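Local coordinates for protein beta-fructofuranosidase (PDB 6NOB) that probably hydrolyses terminal beta-D-fructofuranosyl residues of sugars such as sucrose, as a family 32 glycoside hydrolase built on a five-bladed beta-propeller, at residues His143-Leu148 with Trp160-Ser165; Asn130-Leu135 with Tyr435-Ser440; Asp269-Cys274 with Cys376-Gln381. One frame throughout, in Å; residues are numbered along the deposited sequence.

Contact 1: His143-Leu148 with Trp160-Ser165; sequences HLFFQL and WGHAVS
The rings of Phe145 and His162 lie on one another as an offset stack, centroids 3.9 Å apart and planes only 13° from parallel, on one side of a beta hairpin formed by strands 141-149 and 159-165, antiparallel neighbours in a blade of the family 32 propeller. Phe145 CE2 sits over the middle of the imidazole, while His162 CD2 comes down near the rim of the phenyl face. At the edge of the same imidazole, His162 NE2 and His143 ND1 share a hydrogen bond of 2.9 Å, nearly straight at 166°; either nitrogen could be the donor. His143 in turn has Val164 CG2 over one face, 3.8 Å from the ring centroid, as a CH-pi contact. Trp160 extends the aromatic cluster along this side, its CE3 lying 3.6 Å from Phe145 CB. Phe177 and Leu219 also pack on Phe145. Further along, the Gln147 amide and the Trp160 indole are set at right angles with two N-H donors next to each other, and their acceptors lie elsewhere: Gln147 NE2 bonds to Ala194 O and Asn133 OD1, Trp160 NE1 to Phe195 O. On the reverse side, Phe146 CG is held between the backbone N and the carbonyl carbon (chi1 51°), which lays the ring across the neighbouring strand with Gly161 CA over its face, 3.6 Å from the centroid. A beta carbon on Gly161 would collide with Phe146 CE2. The backbone closes the same pair with two unequal bonds: Gly161 N reaches Phe146 O at 2.7 Å, within the carbonyl plane, whereas Phe146 N meets Gly161 O at 3.1 Å from well above that carbonyl's plane.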
ATOM      1  N   HIS A 143       8.171   3.218  10.594  1.00 40.23           N
ATOM      2  CA  HIS A 143       8.347   4.076   9.432  1.00 36.35           C
ATOM      3  C   HIS A 143       7.520   3.547   8.271  1.00 38.38           C
ATOM      4  O   HIS A 143       7.617   2.367   7.918  1.00 35.61           O
ATOM      5  CB  HIS A 143       9.820   4.170   9.035  1.00 32.05           C
ATOM      6  CG  HIS A 143      10.607   5.126   9.874  1.00 36.39           C
ATOM      7  ND1 HIS A 143      10.936   6.395   9.447  1.00 39.51           N
ATOM      8  CD2 HIS A 143      11.115   5.007  11.123  1.00 38.04           C
ATOM      9  CE1 HIS A 143      11.622   7.011  10.393  1.00 38.91           C
ATOM     10  NE2 HIS A 143      11.744   6.191  11.421  1.00 37.85           N
ATOM     11  N   LEU A 144       6.718   4.426   7.681  1.00 42.19           N
ATOM     12  CA  LEU A 144       5.879   4.098   6.536  1.00 37.89           C
ATOM     13  C   LEU A 144       6.259   5.017   5.383  1.00 37.92           C
ATOM     14  O   LEU A 144       6.012   6.228   5.439  1.00 37.16           O
ATOM     15  CB  LEU A 144       4.400   4.242   6.887  1.00 37.62           C
ATOM     16  CG  LEU A 144       3.395   4.198   5.738  1.00 36.03           C
ATOM     17  CD1 LEU A 144       3.469   2.868   5.004  1.00 36.03           C
ATOM     18  CD2 LEU A 144       1.996   4.442   6.271  1.00 39.13           C
ATOM     19  N   PHE A 145       6.876   4.451   4.354  1.00 33.40           N
ATOM     20  CA  PHE A 145       7.055   5.139   3.086  1.00 33.73           C
ATOM     21  C   PHE A 145       5.964   4.685   2.125  1.00 38.36           C
ATOM     22  O   PHE A 145       5.312   3.658   2.336  1.00 39.34           O
ATOM     23  CB  PHE A 145       8.440   4.864   2.489  1.00 34.35           C
ATOM     24  CG  PHE A 145       9.585   5.238   3.396  1.00 36.73           C
ATOM     25  CD1 PHE A 145      10.038   4.358   4.369  1.00 32.37           C
ATOM     26  CD2 PHE A 145      10.219   6.465   3.265  1.00 37.83           C
ATOM     27  CE1 PHE A 145      11.093   4.701   5.196  1.00 35.22           C
ATOM     28  CE2 PHE A 145      11.275   6.813   4.090  1.00 33.82           C
ATOM     29  CZ  PHE A 145      11.713   5.931   5.056  1.00 34.39           C
ATOM     30  N   PHE A 146       5.756   5.463   1.065  1.00 33.95           N
ATOM     31  CA  PHE A 146       4.703   5.091   0.131  1.00 31.26           C
ATOM     32  C   PHE A 146       4.921   5.738  -1.226  1.00 36.96           C
ATOM     33  O   PHE A 146       5.423   6.860  -1.330  1.00 35.18           O
ATOM     34  CB  PHE A 146       3.313   5.454   0.668  1.00 29.74           C
ATOM     35  CG  PHE A 146       3.177   6.879   1.129  1.00 40.15           C
ATOM     36  CD1 PHE A 146       3.439   7.225   2.448  1.00 43.20           C
ATOM     37  CD2 PHE A 146       2.760   7.868   0.250  1.00 40.34           C
ATOM     38  CE1 PHE A 146       3.303   8.535   2.877  1.00 42.88           C
ATOM     39  CE2 PHE A 146       2.614   9.179   0.673  1.00 42.22           C
ATOM     40  CZ  PHE A 146       2.889   9.514   1.987  1.00 39.73           C
ATOM     41  N   GLN A 147       4.532   4.995  -2.263  1.00 34.44           N
ATOM     42  CA  GLN A 147       4.472   5.525  -3.616  1.00 35.11           C
ATOM     43  C   GLN A 147       3.544   6.731  -3.663  1.00 35.22           C
ATOM     44  O   GLN A 147       2.429   6.687  -3.137  1.00 37.55           O
ATOM     45  CB  GLN A 147       3.977   4.438  -4.566  1.00 33.32           C
ATOM     46  CG  GLN A 147       4.925   3.265  -4.726  1.00 34.61           C
ATOM     47  CD  GLN A 147       6.155   3.623  -5.533  1.00 38.40           C
ATOM     48  OE1 GLN A 147       6.144   3.557  -6.759  1.00 37.35           O
ATOM     49  NE2 GLN A 147       7.227   4.003  -4.845  1.00 38.74           N
ATOM     50  N   LEU A 148       3.998   7.808  -4.303  1.00 29.60           N
ATOM     51  CA  LEU A 148       3.305   9.086  -4.216  1.00 35.71           C
ATOM     52  C   LEU A 148       3.437   9.860  -5.520  1.00 38.28           C
ATOM     53  O   LEU A 148       4.513   9.904  -6.121  1.00 38.10           O
ATOM     54  CB  LEU A 148       3.859   9.926  -3.057  1.00 26.43           C
ATOM     55  CG  LEU A 148       3.578  11.430  -3.054  1.00 32.45           C
ATOM     56  CD1 LEU A 148       2.139  11.716  -2.641  1.00 35.29           C
ATOM     57  CD2 LEU A 148       4.557  12.160  -2.147  1.00 30.91           C
ATOM     58  N   TRP A 160       8.513   9.013  -3.285  1.00 35.18           N
ATOM     59  CA  TRP A 160       8.329   8.309  -2.020  1.00 35.42           C
ATOM     60  C   TRP A 160       7.824   9.305  -0.983  1.00 38.91           C
ATOM     61  O   TRP A 160       8.538  10.247  -0.623  1.00 42.44           O
ATOM     62  CB  TRP A 160       9.629   7.662  -1.549  1.00 38.03           C
ATOM     63  CG  TRP A 160       9.882   6.295  -2.102  1.00 38.29           C
ATOM     64  CD1 TRP A 160       9.634   5.862  -3.372  1.00 32.96           C
ATOM     65  CD2 TRP A 160      10.444   5.182  -1.399  1.00 32.67           C
ATOM     66  NE1 TRP A 160      10.010   4.548  -3.503  1.00 33.05           N
ATOM     67  CE2 TRP A 160      10.509   4.107  -2.304  1.00 31.49           C
ATOM     68  CE3 TRP A 160      10.897   4.992  -0.091  1.00 34.36           C
ATOM     69  CZ2 TRP A 160      11.007   2.857  -1.943  1.00 36.12           C
ATOM     70  CZ3 TRP A 160      11.389   3.751   0.267  1.00 33.85           C
ATOM     71  CH2 TRP A 160      11.443   2.700  -0.655  1.00 35.28           C
ATOM     72  N   GLY A 161       6.595   9.102  -0.513  1.00 40.67           N
ATOM     73  CA  GLY A 161       6.134   9.790   0.673  1.00 35.97           C
ATOM     74  C   GLY A 161       6.673   9.127   1.926  1.00 36.13           C
ATOM     75  O   GLY A 161       7.242   8.037   1.887  1.00 35.37           O
ATOM     76  N   HIS A 162       6.490   9.795   3.063  1.00 33.50           N
ATOM     77  CA  HIS A 162       7.100   9.317   4.298  1.00 31.49           C
ATOM     78  C   HIS A 162       6.281   9.763   5.500  1.00 38.84           C
ATOM     79  O   HIS A 162       5.930  10.941   5.617  1.00 40.73           O
ATOM     80  CB  HIS A 162       8.544   9.825   4.416  1.00 32.36           C
ATOM     81  CG  HIS A 162       9.331   9.176   5.513  1.00 37.55           C
ATOM     82  ND1 HIS A 162      10.539   9.673   5.953  1.00 39.47           N
ATOM     83  CD2 HIS A 162       9.084   8.074   6.259  1.00 38.27           C
ATOM     84  CE1 HIS A 162      11.003   8.904   6.922  1.00 39.52           C
ATOM     85  NE2 HIS A 162      10.138   7.926   7.126  1.00 37.03           N
ATOM     86  N   ALA A 163       5.989   8.815   6.391  1.00 38.51           N
ATOM     87  CA  ALA A 163       5.283   9.084   7.634  1.00 36.84           C
ATOM     88  C   ALA A 163       5.851   8.192   8.727  1.00 40.35           C
ATOM     89  O   ALA A 163       6.380   7.111   8.453  1.00 37.86           O
ATOM     90  CB  ALA A 163       3.770   8.856   7.497  1.00 30.44           C
ATOM     91  N   VAL A 164       5.735   8.648   9.971  1.00 41.07           N
ATOM     92  CA  VAL A 164       6.328   7.961  11.110  1.00 36.53           C
ATOM     93  C   VAL A 164       5.285   7.839  12.215  1.00 37.11           C
ATOM     94  O   VAL A 164       4.354   8.646  12.304  1.00 39.53           O
ATOM     95  CB  VAL A 164       7.596   8.697  11.601  1.00 38.26           C
ATOM     96  CG1 VAL A 164       7.230   9.928  12.427  1.00 36.21           C
ATOM     97  CG2 VAL A 164       8.494   7.756  12.373  1.00 46.72           C
ATOM     98  N   SER A 165       5.432   6.813  13.052  1.00 33.25           N
ATOM     99  CA  SER A 165       4.419   6.536  14.061  1.00 35.02           C
ATOM    100  C   SER A 165       5.043   5.797  15.233  1.00 42.63           C
ATOM    101  O   SER A 165       6.023   5.064  15.077  1.00 43.56           O
ATOM    102  CB  SER A 165       3.265   5.706  13.481  1.00 35.18           C
ATOM    103  OG  SER A 165       2.499   5.074  14.495  1.00 36.58           O
TER

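Contact 2: Asn130-Leu135 with Tyr435-Ser440; sequences NDPNGL and YYATQS
Gln439 reaches across to Leu135, where OE1 accepts the backbone N-H of Leu135 at 3.2 Å, almost straight at 172°. The side chain gets there fully stretched, with CG anti to the backbone N (chi1 -172°). Leu135 slides past it in the opposite direction, and its CD1 comes to 3.1 Å from Gln439 O. At the other end, the Ala437 methyl lies over one face of the Asp131 carboxylate, CB being 3.4 Å from OD1 and about as near to CG. Between these two places Pro132 CD rests 3.2 Å from Ala437 O. A water bridges the gap there, donating to both Pro132 O and Ala437 O at 2.9 Å. The two strands run almost parallel but too far apart to pair as a sheet: they are the innermost strands of two propeller blades, side by side near the central axis. Asn130-Gly134 is the NDPNG part of the family's WMNDPNG motif, whose aspartate is the nucleophile in relatives, a role consistent with Asp131 here. The second shell fixes its carboxylate. Asn130 ND2 gives OD1 a hydrogen bond of 3.0 Å, coming from the face away from the Ala437 methyl, while OD2 bonds to Ser196 OG. Asn133 is held by its own set of partners, with Gln147 NE2 on its OD1 and Ser196 OG on its ND2. Gln439 NE2 bonds to Gly197 O on strand 190-202.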
ATOM      1  N   ASN A 130       0.003   5.093  -3.744  1.00 33.66           N
ATOM      2  CA  ASN A 130      -0.259   3.655  -3.776  1.00 35.83           C
ATOM      3  C   ASN A 130       0.628   2.871  -2.800  1.00 37.07           C
ATOM      4  O   ASN A 130       0.450   2.994  -1.583  1.00 36.82           O
ATOM      5  CB  ASN A 130      -0.167   3.085  -5.208  1.00 29.61           C
ATOM      6  CG  ASN A 130       1.013   3.605  -6.007  1.00 31.62           C
ATOM      7  OD1 ASN A 130       1.116   4.797  -6.285  1.00 34.27           O
ATOM      8  ND2 ASN A 130       1.877   2.692  -6.439  1.00 29.83           N
ATOM      9  N   ASP A 131       1.573   2.079  -3.310  1.00 36.26           N
ATOM     10  CA  ASP A 131       2.178   0.997  -2.536  1.00 35.41           C
ATOM     11  C   ASP A 131       2.825   1.511  -1.250  1.00 36.73           C
ATOM     12  O   ASP A 131       3.471   2.566  -1.261  1.00 39.01           O
ATOM     13  CB  ASP A 131       3.256   0.283  -3.354  1.00 41.90           C
ATOM     14  CG  ASP A 131       2.752  -0.256  -4.670  1.00 43.19           C
ATOM     15  OD1 ASP A 131       1.619   0.074  -5.082  1.00 42.05           O
ATOM     16  OD2 ASP A 131       3.516  -1.019  -5.293  1.00 40.48           O
ATOM     17  N   PRO A 132       2.713   0.777  -0.141  1.00 35.82           N
ATOM     18  CA  PRO A 132       3.564   1.059   1.022  1.00 29.93           C
ATOM     19  C   PRO A 132       4.981   0.565   0.780  1.00 33.23           C
ATOM     20  O   PRO A 132       5.195  -0.501   0.196  1.00 32.47           O
ATOM     21  CB  PRO A 132       2.888   0.273   2.153  1.00 32.20           C
ATOM     22  CG  PRO A 132       2.232  -0.874   1.453  1.00 33.97           C
ATOM     23  CD  PRO A 132       1.786  -0.342   0.110  1.00 37.60           C
ATOM     24  N   ASN A 133       5.958   1.354   1.228  1.00 30.40           N
ATOM     25  CA  ASN A 133       7.363   1.054   0.998  1.00 29.44           C
ATOM     26  C   ASN A 133       8.161   1.190   2.287  1.00 33.93           C
ATOM     27  O   ASN A 133       7.753   1.869   3.233  1.00 37.54           O
ATOM     28  CB  ASN A 133       7.981   1.979  -0.065  1.00 28.49           C
ATOM     29  CG  ASN A 133       7.234   1.947  -1.385  1.00 33.19           C
ATOM     30  OD1 ASN A 133       7.153   2.958  -2.085  1.00 30.26           O
ATOM     31  ND2 ASN A 133       6.694   0.788  -1.738  1.00 30.75           N
ATOM     32  N   GLY A 134       9.312   0.524   2.303  1.00 31.40           N
ATOM     33  CA  GLY A 134      10.314   0.762   3.339  1.00 31.93           C
ATOM     34  C   GLY A 134       9.827   0.525   4.751  1.00 36.59           C
ATOM     35  O   GLY A 134      10.210   1.259   5.670  1.00 38.25           O
ATOM     36  N   LEU A 135       8.991  -0.490   4.944  1.00 29.03           N
ATOM     37  CA  LEU A 135       8.433  -0.756   6.263  1.00 33.30           C
ATOM     38  C   LEU A 135       9.512  -1.267   7.208  1.00 36.83           C
ATOM     39  O   LEU A 135      10.260  -2.192   6.874  1.00 36.07           O
ATOM     40  CB  LEU A 135       7.292  -1.767   6.156  1.00 37.06           C
ATOM     41  CG  LEU A 135       6.136  -1.287   5.281  1.00 38.41           C
ATOM     42  CD1 LEU A 135       5.078  -2.360   5.145  1.00 39.20           C
ATOM     43  CD2 LEU A 135       5.541  -0.014   5.859  1.00 40.04           C
ATOM     44  N   TYR A 435      -7.356  -4.878  -2.166  1.00 43.08           N
ATOM     45  CA  TYR A 435      -6.283  -5.007  -1.188  1.00 37.03           C
ATOM     46  C   TYR A 435      -5.037  -5.454  -1.940  1.00 37.41           C
ATOM     47  O   TYR A 435      -4.946  -6.607  -2.376  1.00 41.39           O
ATOM     48  CB  TYR A 435      -6.679  -5.995  -0.095  1.00 35.38           C
ATOM     49  CG  TYR A 435      -5.624  -6.234   0.959  1.00 33.19           C
ATOM     50  CD1 TYR A 435      -5.459  -5.347   2.016  1.00 36.29           C
ATOM     51  CD2 TYR A 435      -4.812  -7.358   0.912  1.00 33.39           C
ATOM     52  CE1 TYR A 435      -4.500  -5.566   2.992  1.00 34.89           C
ATOM     53  CE2 TYR A 435      -3.858  -7.589   1.886  1.00 38.36           C
ATOM     54  CZ  TYR A 435      -3.704  -6.688   2.923  1.00 38.23           C
ATOM     55  OH  TYR A 435      -2.749  -6.916   3.888  1.00 36.03           O
ATOM     56  N   TYR A 436      -4.086  -4.541  -2.114  1.00 34.79           N
ATOM     57  CA  TYR A 436      -3.027  -4.725  -3.094  1.00 36.32           C
ATOM     58  C   TYR A 436      -1.697  -4.249  -2.530  1.00 37.03           C
ATOM     59  O   TYR A 436      -1.640  -3.526  -1.531  1.00 38.93           O
ATOM     60  CB  TYR A 436      -3.351  -3.970  -4.393  1.00 38.67           C
ATOM     61  CG  TYR A 436      -2.592  -4.451  -5.604  1.00 34.93           C
ATOM     62  CD1 TYR A 436      -2.871  -5.684  -6.176  1.00 30.48           C
ATOM     63  CD2 TYR A 436      -1.599  -3.667  -6.180  1.00 38.24           C
ATOM     64  CE1 TYR A 436      -2.178  -6.128  -7.284  1.00 34.05           C
ATOM     65  CE2 TYR A 436      -0.902  -4.102  -7.289  1.00 36.74           C
ATOM     66  CZ  TYR A 436      -1.195  -5.335  -7.835  1.00 38.96           C
ATOM     67  OH  TYR A 436      -0.503  -5.776  -8.939  1.00 47.87           O
ATOM     68  N   ALA A 437      -0.620  -4.678  -3.193  1.00 34.10           N
ATOM     69  CA  ALA A 437       0.728  -4.165  -2.950  1.00 34.66           C
ATOM     70  C   ALA A 437       1.156  -4.366  -1.496  1.00 38.21           C
ATOM     71  O   ALA A 437       1.619  -3.440  -0.826  1.00 35.80           O
ATOM     72  CB  ALA A 437       0.825  -2.692  -3.353  1.00 32.46           C
ATOM     73  N   THR A 438       1.008  -5.595  -1.013  1.00 39.72           N
ATOM     74  CA  THR A 438       1.370  -5.904   0.363  1.00 39.26           C
ATOM     75  C   THR A 438       2.880  -5.863   0.550  1.00 38.82           C
ATOM     76  O   THR A 438       3.641  -6.329  -0.304  1.00 40.81           O
ATOM     77  CB  THR A 438       0.853  -7.286   0.760  1.00 37.99           C
ATOM     78  OG1 THR A 438       1.331  -8.260  -0.179  1.00 42.09           O
ATOM     79  CG2 THR A 438      -0.659  -7.307   0.778  1.00 35.82           C
ATOM     80  N   GLN A 439       3.311  -5.302   1.676  1.00 35.89           N
ATOM     81  CA  GLN A 439       4.682  -5.445   2.140  1.00 33.30           C
ATOM     82  C   GLN A 439       4.651  -5.673   3.641  1.00 34.58           C
ATOM     83  O   GLN A 439       3.805  -5.114   4.343  1.00 37.07           O
ATOM     84  CB  GLN A 439       5.545  -4.223   1.800  1.00 29.97           C
ATOM     85  CG  GLN A 439       7.022  -4.440   2.110  1.00 31.68           C
ATOM     86  CD  GLN A 439       7.898  -3.281   1.682  1.00 38.53           C
ATOM     87  OE1 GLN A 439       8.458  -2.567   2.517  1.00 36.70           O
ATOM     88  NE2 GLN A 439       8.033  -3.096   0.373  1.00 38.75           N
ATOM     89  N   SER A 440       5.566  -6.500   4.128  1.00 33.29           N
ATOM     90  CA  SER A 440       5.599  -6.874   5.530  1.00 31.19           C
ATOM     91  C   SER A 440       6.946  -6.514   6.143  1.00 32.73           C
ATOM     92  O   SER A 440       7.915  -6.218   5.442  1.00 33.03           O
ATOM     93  CB  SER A 440       5.320  -8.370   5.697  1.00 30.06           C
ATOM     94  OG  SER A 440       6.528  -9.107   5.748  1.00 35.94           O
TER
HETATM   95  O   HOH W   1       4.341  -2.764  -1.487  1.00 37.03           O
HETATM   96  O   HOH W   2      10.552  -3.416   4.319  1.00 32.03           O

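Contact 3: Asp269-Cys274 with Cys376-Gln381; sequences DPKVEC and CPDLFQ
Asp269 and Cys376 make the direct hydrogen bond of this contact: the Cys376 N-H donates to Asp269 OD2 at 2.7 Å, arriving on the anti side of the carboxylate and somewhat out of its plane. The Cys376 sulphur stands beside the same oxygen, SG to OD2 3.6 Å. An alanine in place of Asp269 would probably leave the Cys376 N-H without this acceptor and the chain corner at 376 less firmly fixed. Packing follows just beyond, with Pro377 CD 3.2 Å from Asp269 O, and further along Glu273 CB 3.2 Å from Leu379 O. These are the inner strands of two neighbouring propeller blades, nearly parallel and meeting through side chains. Asp269 belongs to the family's RDP motif and Cys376 to its EC motif, which line the active site in relatives. Charged groups carry the rest. Lys271, bent at chi2 (-62°), lays its aliphatic chain over the Asp378 carboxylate, CD to OD1 3.4 Å, yet NZ stops 4.2 Å from that OD1, beyond a salt bridge. A water closes the gap, accepting from Lys271 NZ and donating to Asp378 OD1 and, at 2.7 Å, to Glu273 OE1. Ser440 holds Lys271 and Asp378: its O accepts from Lys271 NZ, and its OG bonds to Asp378 OD2. Glu273 OE2 accepts from Gly275 N, while Arg448 forms a salt bridge with OE1.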
ATOM      1  N   ASP A 269      10.202  -4.183  -7.275  1.00 39.62           N
ATOM      2  CA  ASP A 269       9.708  -4.332  -5.910  1.00 38.00           C
ATOM      3  C   ASP A 269      10.609  -5.238  -5.074  1.00 36.56           C
ATOM      4  O   ASP A 269      10.142  -6.256  -4.545  1.00 34.16           O
ATOM      5  CB  ASP A 269       8.276  -4.871  -5.927  1.00 40.08           C
ATOM      6  CG  ASP A 269       7.358  -4.076  -6.844  1.00 43.56           C
ATOM      7  OD1 ASP A 269       7.651  -2.890  -7.113  1.00 43.52           O
ATOM      8  OD2 ASP A 269       6.341  -4.642  -7.299  1.00 43.12           O
ATOM      9  N   PRO A 270      11.885  -4.893  -4.898  1.00 34.20           N
ATOM     10  CA  PRO A 270      12.781  -5.772  -4.136  1.00 28.89           C
ATOM     11  C   PRO A 270      12.404  -5.807  -2.666  1.00 35.54           C
ATOM     12  O   PRO A 270      12.103  -4.777  -2.058  1.00 36.06           O
ATOM     13  CB  PRO A 270      14.159  -5.134  -4.337  1.00 30.36           C
ATOM     14  CG  PRO A 270      13.854  -3.683  -4.536  1.00 27.93           C
ATOM     15  CD  PRO A 270      12.555  -3.641  -5.298  1.00 28.28           C
ATOM     16  N   LYS A 271      12.427  -7.009  -2.096  1.00 37.57           N
ATOM     17  CA  LYS A 271      12.147  -7.219  -0.678  1.00 31.87           C
ATOM     18  C   LYS A 271      13.308  -8.008  -0.087  1.00 34.06           C
ATOM     19  O   LYS A 271      13.536  -9.160  -0.469  1.00 37.46           O
ATOM     20  CB  LYS A 271      10.819  -7.950  -0.481  1.00 27.25           C
ATOM     21  CG  LYS A 271       9.927  -7.340   0.590  1.00 27.43           C
ATOM     22  CD  LYS A 271      10.599  -7.396   1.950  1.00 29.25           C
ATOM     23  CE  LYS A 271       9.744  -6.747   3.019  1.00 27.59           C
ATOM     24  NZ  LYS A 271      10.422  -6.783   4.348  1.00 30.74           N
ATOM     25  N   VAL A 272      14.042  -7.389   0.833  1.00 33.10           N
ATOM     26  CA  VAL A 272      15.253  -7.969   1.401  1.00 31.94           C
ATOM     27  C   VAL A 272      14.925  -8.481   2.800  1.00 33.71           C
ATOM     28  O   VAL A 272      14.521  -7.707   3.676  1.00 32.71           O
ATOM     29  CB  VAL A 272      16.403  -6.948   1.428  1.00 29.93           C
ATOM     30  CG1 VAL A 272      17.666  -7.566   2.016  1.00 29.35           C
ATOM     31  CG2 VAL A 272      16.679  -6.424   0.027  1.00 33.60           C
ATOM     32  N   GLU A 273      15.092  -9.785   3.006  1.00 33.72           N
ATOM     33  CA  GLU A 273      14.754 -10.444   4.261  1.00 34.10           C
ATOM     34  C   GLU A 273      16.026 -10.985   4.891  1.00 37.77           C
ATOM     35  O   GLU A 273      16.757 -11.750   4.256  1.00 43.17           O
ATOM     36  CB  GLU A 273      13.754 -11.578   4.037  1.00 26.72           C
ATOM     37  CG  GLU A 273      13.517 -12.436   5.269  1.00 33.68           C
ATOM     38  CD  GLU A 273      12.978 -11.641   6.443  1.00 37.14           C
ATOM     39  OE1 GLU A 273      12.129 -10.750   6.218  1.00 35.36           O
ATOM     40  OE2 GLU A 273      13.405 -11.905   7.587  1.00 38.78           O
ATOM     41  N   CYS A 274      16.281 -10.609   6.141  1.00 39.92           N
ATOM     42  CA  CYS A 274      17.526 -10.977   6.796  1.00 41.80           C
ATOM     43  C   CYS A 274      17.344 -11.946   7.952  1.00 41.47           C
ATOM     44  O   CYS A 274      18.345 -12.454   8.465  1.00 46.28           O
ATOM     45  CB  CYS A 274      18.250  -9.717   7.296  1.00 40.34           C
ATOM     46  SG  CYS A 274      18.813  -8.649   5.970  1.00 42.79           S
ATOM     47  N   CYS A 376       5.091  -6.678  -6.098  1.00 33.99           N
ATOM     48  CA  CYS A 376       5.260  -6.566  -4.652  1.00 37.70           C
ATOM     49  C   CYS A 376       5.431  -7.926  -3.980  1.00 40.11           C
ATOM     50  O   CYS A 376       4.550  -8.364  -3.230  1.00 35.31           O
ATOM     51  CB  CYS A 376       4.072  -5.818  -4.041  1.00 42.35           C
ATOM     52  SG  CYS A 376       3.852  -4.147  -4.717  1.00 45.27           S
ATOM     53  N   PRO A 377       6.547  -8.612  -4.209  1.00 38.39           N
ATOM     54  CA  PRO A 377       6.770  -9.907  -3.565  1.00 30.39           C
ATOM     55  C   PRO A 377       7.279  -9.735  -2.140  1.00 36.73           C
ATOM     56  O   PRO A 377       7.661  -8.647  -1.707  1.00 40.96           O
ATOM     57  CB  PRO A 377       7.832 -10.552  -4.455  1.00 30.68           C
ATOM     58  CG  PRO A 377       8.649  -9.387  -4.916  1.00 38.18           C
ATOM     59  CD  PRO A 377       7.675  -8.236  -5.080  1.00 40.86           C
ATOM     60  N   ASP A 378       7.284 -10.848  -1.415  1.00 36.86           N
ATOM     61  CA  ASP A 378       7.787 -10.878  -0.051  1.00 34.09           C
ATOM     62  C   ASP A 378       8.081 -12.325   0.309  1.00 35.02           C
ATOM     63  O   ASP A 378       7.343 -13.230  -0.089  1.00 35.48           O
ATOM     64  CB  ASP A 378       6.784 -10.267   0.937  1.00 34.75           C
ATOM     65  CG  ASP A 378       7.454  -9.714   2.186  1.00 39.16           C
ATOM     66  OD1 ASP A 378       8.614 -10.091   2.457  1.00 41.04           O
ATOM     67  OD2 ASP A 378       6.822  -8.899   2.893  1.00 37.12           O
ATOM     68  N   LEU A 379       9.169 -12.533   1.044  1.00 35.41           N
ATOM     69  CA  LEU A 379       9.579 -13.866   1.470  1.00 33.03           C
ATOM     70  C   LEU A 379      10.057 -13.770   2.907  1.00 38.33           C
ATOM     71  O   LEU A 379      10.997 -13.024   3.200  1.00 39.62           O
ATOM     72  CB  LEU A 379      10.681 -14.428   0.566  1.00 30.75           C
ATOM     73  CG  LEU A 379      11.084 -15.885   0.796  1.00 33.10           C
ATOM     74  CD1 LEU A 379       9.958 -16.826   0.395  1.00 36.61           C
ATOM     75  CD2 LEU A 379      12.357 -16.203   0.031  1.00 27.17           C
ATOM     76  N   PHE A 380       9.405 -14.506   3.801  1.00 36.33           N
ATOM     77  CA  PHE A 380       9.739 -14.454   5.214  1.00 32.66           C
ATOM     78  C   PHE A 380       9.357 -15.780   5.854  1.00 39.63           C
ATOM     79  O   PHE A 380       8.753 -16.650   5.220  1.00 40.69           O
ATOM     80  CB  PHE A 380       9.030 -13.287   5.910  1.00 29.20           C
ATOM     81  CG  PHE A 380       7.538 -13.289   5.722  1.00 28.57           C
ATOM     82  CD1 PHE A 380       6.716 -13.969   6.608  1.00 31.90           C
ATOM     83  CD2 PHE A 380       6.960 -12.620   4.654  1.00 32.12           C
ATOM     84  CE1 PHE A 380       5.341 -13.978   6.432  1.00 38.47           C
ATOM     85  CE2 PHE A 380       5.586 -12.624   4.474  1.00 30.74           C
ATOM     86  CZ  PHE A 380       4.776 -13.304   5.363  1.00 34.12           C
ATOM     87  N   GLN A 381       9.714 -15.921   7.129  1.00 36.45           N
ATOM     88  CA  GLN A 381       9.376 -17.100   7.912  1.00 38.84           C
ATOM     89  C   GLN A 381       8.645 -16.677   9.176  1.00 38.92           C
ATOM     90  O   GLN A 381       9.024 -15.697   9.824  1.00 41.54           O
ATOM     91  CB  GLN A 381      10.624 -17.908   8.265  1.00 36.28           C
ATOM     92  CG  GLN A 381      11.180 -18.672   7.082  1.00 38.90           C
ATOM     93  CD  GLN A 381      12.547 -19.253   7.343  1.00 39.93           C
ATOM     94  OE1 GLN A 381      13.178 -18.958   8.357  1.00 41.07           O
ATOM     95  NE2 GLN A 381      13.017 -20.084   6.423  1.00 44.99           N
TER
HETATM   96  O   HOH W   3      10.243  -9.497   4.681  1.00 34.63           O
HETATM   97  O   HOH W   4      11.582 -13.869   8.381  1.00 43.08           O

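Following the chain from the N terminus, strand 127-138 is the first strand of the three contacts and waits some 300 residues for its partner in contact 2. Contact 1 closes almost at once, a short hairpin whose strand 141-149 pairs with strand 127-138, so contact 1 and the 130-135 side of contact 2 lie in one blade, which contact 2 joins to the blade holding 435-442. Contact 3 opens later and closes about a hundred residues on, joining two other blades. Contacts 1 and 3 thus fall within the long loop that contact 2 closes, one after the other, without crossing. At the propeller axis Cys376 SG lies against Asp131 and Ala437, bringing contact 3 up to contact 2.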